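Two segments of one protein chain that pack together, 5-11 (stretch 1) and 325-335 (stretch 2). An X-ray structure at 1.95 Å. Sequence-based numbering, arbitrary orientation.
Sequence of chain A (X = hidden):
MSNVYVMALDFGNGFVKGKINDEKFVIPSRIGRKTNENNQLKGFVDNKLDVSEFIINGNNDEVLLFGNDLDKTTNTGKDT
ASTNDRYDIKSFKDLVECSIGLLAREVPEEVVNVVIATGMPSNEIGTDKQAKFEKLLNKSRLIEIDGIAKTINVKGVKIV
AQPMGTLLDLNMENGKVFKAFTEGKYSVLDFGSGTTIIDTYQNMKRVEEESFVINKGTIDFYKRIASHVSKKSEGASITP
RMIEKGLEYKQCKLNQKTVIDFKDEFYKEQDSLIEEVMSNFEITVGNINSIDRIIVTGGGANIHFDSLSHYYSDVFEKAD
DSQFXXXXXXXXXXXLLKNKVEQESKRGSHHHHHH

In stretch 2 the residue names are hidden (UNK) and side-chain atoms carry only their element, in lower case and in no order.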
# COMPACT_ATOMS: atom_id res chain seq x y z
N TYR A 5 -6.87 15.40 12.41
CA TYR A 5 -7.31 14.35 11.48
C TYR A 5 -6.28 13.24 11.38
O TYR A 5 -5.12 13.44 11.69
CB TYR A 5 -7.50 14.95 10.10
CG TYR A 5 -8.59 15.97 10.03
CD1 TYR A 5 -8.29 17.33 9.99
CD2 TYR A 5 -9.92 15.58 10.01
CE1 TYR A 5 -9.31 18.28 9.94
CE2 TYR A 5 -10.94 16.51 9.96
CZ TYR A 5 -10.63 17.86 9.92
OH TYR A 5 -11.65 18.79 9.89
N VAL A 6 -6.70 12.06 10.92
CA VAL A 6 -5.77 10.96 10.80
C VAL A 6 -5.51 10.65 9.33
O VAL A 6 -6.44 10.38 8.58
CB VAL A 6 -6.31 9.70 11.52
CG1 VAL A 6 -5.46 8.48 11.19
CG2 VAL A 6 -6.29 9.93 13.05
N MSE A 7 -4.25 10.72 8.93
CA MSE A 7 -3.86 10.39 7.55
C MSE A 7 -3.20 9.02 7.58
O MSE A 7 -2.26 8.81 8.35
CB MSE A 7 -2.82 11.36 6.99
CG MSE A 7 -3.30 12.76 6.62
SE MSE A 7 -1.79 13.76 5.80
CE MSE A 7 -2.73 15.31 5.19
N ALA A 8 -3.69 8.10 6.75
CA ALA A 8 -3.12 6.77 6.67
C ALA A 8 -2.56 6.69 5.25
O ALA A 8 -3.25 6.99 4.28
CB ALA A 8 -4.18 5.72 6.87
N LEU A 9 -1.30 6.30 5.15
CA LEU A 9 -0.59 6.23 3.87
C LEU A 9 0.15 4.93 3.72
O LEU A 9 0.68 4.40 4.68
CB LEU A 9 0.41 7.37 3.77
CG LEU A 9 -0.18 8.75 3.48
CD1 LEU A 9 0.87 9.86 3.73
CD2 LEU A 9 -0.67 8.78 2.01
N ASP A 10 0.19 4.43 2.49
CA ASP A 10 0.88 3.16 2.21
C ASP A 10 1.66 3.36 0.93
O ASP A 10 1.07 3.38 -0.16
CB ASP A 10 -0.19 2.08 2.00
CG ASP A 10 0.41 0.70 1.71
OD1 ASP A 10 1.65 0.54 1.69
OD2 ASP A 10 -0.39 -0.25 1.52
N PHE A 11 2.97 3.55 1.05
CA PHE A 11 3.82 3.77 -0.11
C PHE A 11 4.36 2.43 -0.59
O PHE A 11 5.50 2.07 -0.31
CB PHE A 11 4.97 4.72 0.24
CG PHE A 11 4.51 6.08 0.67
CD1 PHE A 11 4.33 6.38 2.02
CD2 PHE A 11 4.21 7.05 -0.28
CE1 PHE A 11 3.85 7.64 2.42
CE2 PHE A 11 3.73 8.32 0.11
CZ PHE A 11 3.55 8.61 1.47
N UNK A 325 -6.26 -2.58 2.58
CA UNK A 325 -6.09 -3.25 3.87
C UNK A 325 -5.03 -2.63 4.76
O UNK A 325 -5.28 -2.40 5.94
o UNK A 325 -6.91 -5.53 3.59
c UNK A 325 -5.74 -4.74 3.68
N UNK A 326 -3.84 -2.39 4.21
CA UNK A 326 -2.76 -1.78 5.00
C UNK A 326 -3.20 -0.43 5.56
O UNK A 326 -3.09 -0.17 6.76
c UNK A 326 -0.64 -2.85 4.00
c UNK A 326 -1.50 -1.57 4.14
o UNK A 326 0.18 -2.97 3.09
n UNK A 326 -0.83 -3.79 4.91
N UNK A 327 -3.72 0.44 4.68
CA UNK A 327 -4.16 1.75 5.12
C UNK A 327 -5.25 1.70 6.19
O UNK A 327 -5.23 2.50 7.12
c UNK A 327 -4.61 2.58 3.90
c UNK A 327 -5.47 3.73 4.33
c UNK A 327 -3.38 3.12 3.18
N UNK A 328 -6.22 0.79 6.05
CA UNK A 328 -7.28 0.69 7.05
C UNK A 328 -6.65 0.26 8.36
O UNK A 328 -7.12 0.65 9.42
c UNK A 328 -9.90 -2.76 3.73
n UNK A 328 -9.52 -4.02 3.64
c UNK A 328 -9.25 0.10 5.43
n UNK A 328 -10.07 -2.22 4.93
c UNK A 328 -8.37 -0.32 6.65
n UNK A 328 -10.07 -2.06 2.62
c UNK A 328 -10.45 -0.84 5.22
N UNK A 329 -5.59 -0.56 8.30
CA UNK A 329 -4.95 -0.99 9.53
C UNK A 329 -4.16 0.15 10.16
O UNK A 329 -4.23 0.36 11.38
N UNK A 330 -3.41 0.88 9.35
CA UNK A 330 -2.61 2.00 9.85
C UNK A 330 -3.55 3.07 10.44
O UNK A 330 -3.23 3.70 11.44
c UNK A 330 -1.79 2.67 8.74
c UNK A 330 -0.31 0.61 8.57
c UNK A 330 0.48 1.31 5.98
c UNK A 330 0.98 0.16 6.57
c UNK A 330 -0.42 2.10 6.69
c UNK A 330 -0.83 1.77 7.99
c UNK A 330 0.59 -0.20 7.86
o UNK A 330 1.88 -0.61 5.86
N UNK A 331 -4.70 3.26 9.80
CA UNK A 331 -5.65 4.28 10.28
C UNK A 331 -6.08 4.02 11.73
O UNK A 331 -6.20 4.96 12.52
c UNK A 331 -9.05 5.44 8.82
o UNK A 331 -9.66 4.40 8.48
c UNK A 331 -7.93 5.31 9.83
c UNK A 331 -6.87 4.33 9.38
o UNK A 331 -9.33 6.57 8.38
N UNK A 332 -6.29 2.76 12.09
CA UNK A 332 -6.67 2.43 13.46
C UNK A 332 -5.58 2.85 14.46
O UNK A 332 -5.88 3.38 15.53
c UNK A 332 -8.37 -0.96 12.63
c UNK A 332 -8.23 0.55 12.77
c UNK A 332 -6.98 0.93 13.57
n UNK A 332 -9.78 -2.80 11.76
c UNK A 332 -9.59 -1.32 11.80
N UNK A 333 -4.32 2.63 14.12
CA UNK A 333 -3.21 3.03 14.98
C UNK A 333 -3.14 4.56 15.02
O UNK A 333 -2.77 5.16 16.03
c UNK A 333 -0.35 0.56 13.90
c UNK A 333 -1.79 0.44 15.94
c UNK A 333 -1.88 2.46 14.45
c UNK A 333 -1.70 0.93 14.48
N UNK A 334 -3.49 5.18 13.90
CA UNK A 334 -3.48 6.63 13.82
C UNK A 334 -4.52 7.23 14.77
O UNK A 334 -4.27 8.28 15.37
N UNK A 335 -5.67 6.56 14.90
CA UNK A 335 -6.75 7.03 15.79
C UNK A 335 -6.26 7.03 17.22
O UNK A 335 -6.55 7.95 18.00
c UNK A 335 -7.97 6.13 15.68
c UNK A 335 -8.72 6.20 14.35
c UNK A 335 -9.45 7.52 14.14
o UNK A 335 -9.39 8.39 15.04
o UNK A 335 -10.08 7.69 13.07
O HOH W 1 -8.80 9.24 8.88
O HOH W 2 -3.11 -0.16 1.84
O HOH W 3 3.08 0.53 3.76

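Position 325 carries one carbon followed by one oxygen. Its CA-to-CB bond points away from the strand, and its CB stays 7.3 Å from Asp 10 OD2, the nearest approach of the side chain to stretch 1. This is Ser 325.

Position 326 has two carbons, the second bearing one oxygen and one nitrogen. Its CB lies 3.1 Å from Asp 10 OD2. The planar amide end, one carbon beyond CB, identifies Asn 326. The amide oxygen OD1 is 3.2 Å from the same Asp 10 OD2, but two acceptors cannot bond, so this proximity is no hydrogen bond.

At position 327 one carbon forks into two more, three in all, with no heteroatom. One branch carbon lies 3.5 Å from Ala 8 CB, the other 3.6 Å from Asp 10 CB, so the fork spans two strand residues whose CA-to-CB bonds point toward the helix. This is Val 327, chi1 161° (t), and the branches are CG1 and CG2 respectively.

Position 328 shows three carbons, a nitrogen, then a carbon carrying two more nitrogens. Its CA-to-CB bond points away from the strand, and it makes no contact there. The guanidinium marks Arg 328.

Position 329 has no side-chain atoms and is Gly 329. An ideal CB there would find nothing of stretch 1 within 5.5 Å, so this contact does not require its bareness.

Position 330 has one carbon and then a six-carbon ring bearing an oxygen. One ring carbon lies 3.2 Å from Leu 9 O, which meets the ring at its edge, near the ring plane; another is approached obliquely by Asp 10 CB at 4.1 Å. This is Tyr 330, and the carbons are CD1 and CE1.

Position 331 presents three carbons, the third carrying two oxygens. Its CB is 3.9 Å from Ala 8 CB, and its second carbon is 4.2 Å from Val 6 CG1. This is Glu 331.

Position 332, four carbons in a row ending in nitrogen, is Lys 332; its CA-to-CB bond points away from the strand. Position 333 has four carbons, forked at the second. Its CA-to-CB bond points sideways, and its CB comes no nearer than 7.7 Å to Val 6 CG1. This is Leu 333.

Position 334 again lacks side-chain atoms, and its O lies 3.5 Å from Val 6 CG2. It is Gly 334. Here absence matters: an ideal CB would lie 2.5 Å from Val 6 CG1, a clash.

Position 335 has three carbons, the last with two oxygens. Its CA-to-CB bond points sideways, but the side-chain end comes nearer, one oxygen lying 4.0 Å from Val 6 CG2. This is Glu 335, and the oxygen is OE2.

The axes approach to 7.1 Å at 143° between their N-to-C directions. Val 6, Ala 8 and Asp 10 point toward the helix, as strand alternation requires, and 438 Å² is buried. No direct hydrogen bond crosses; waters supply the polar links. Water 1 donates to Val 6 O (2.6 Å) and Glu 331 OE2 (2.8 Å). Water 2 lies 2.7 Å from Asp 10 OD2 and accepts from Val 327 N (3.0 Å). Water 3 donates to Asp 10 OD1 (2.5 Å) and lies 2.7 Å from Tyr 330 OH, completing a third bridge.

Stretch 2, residues 325-335: SNVRGYEKLGE
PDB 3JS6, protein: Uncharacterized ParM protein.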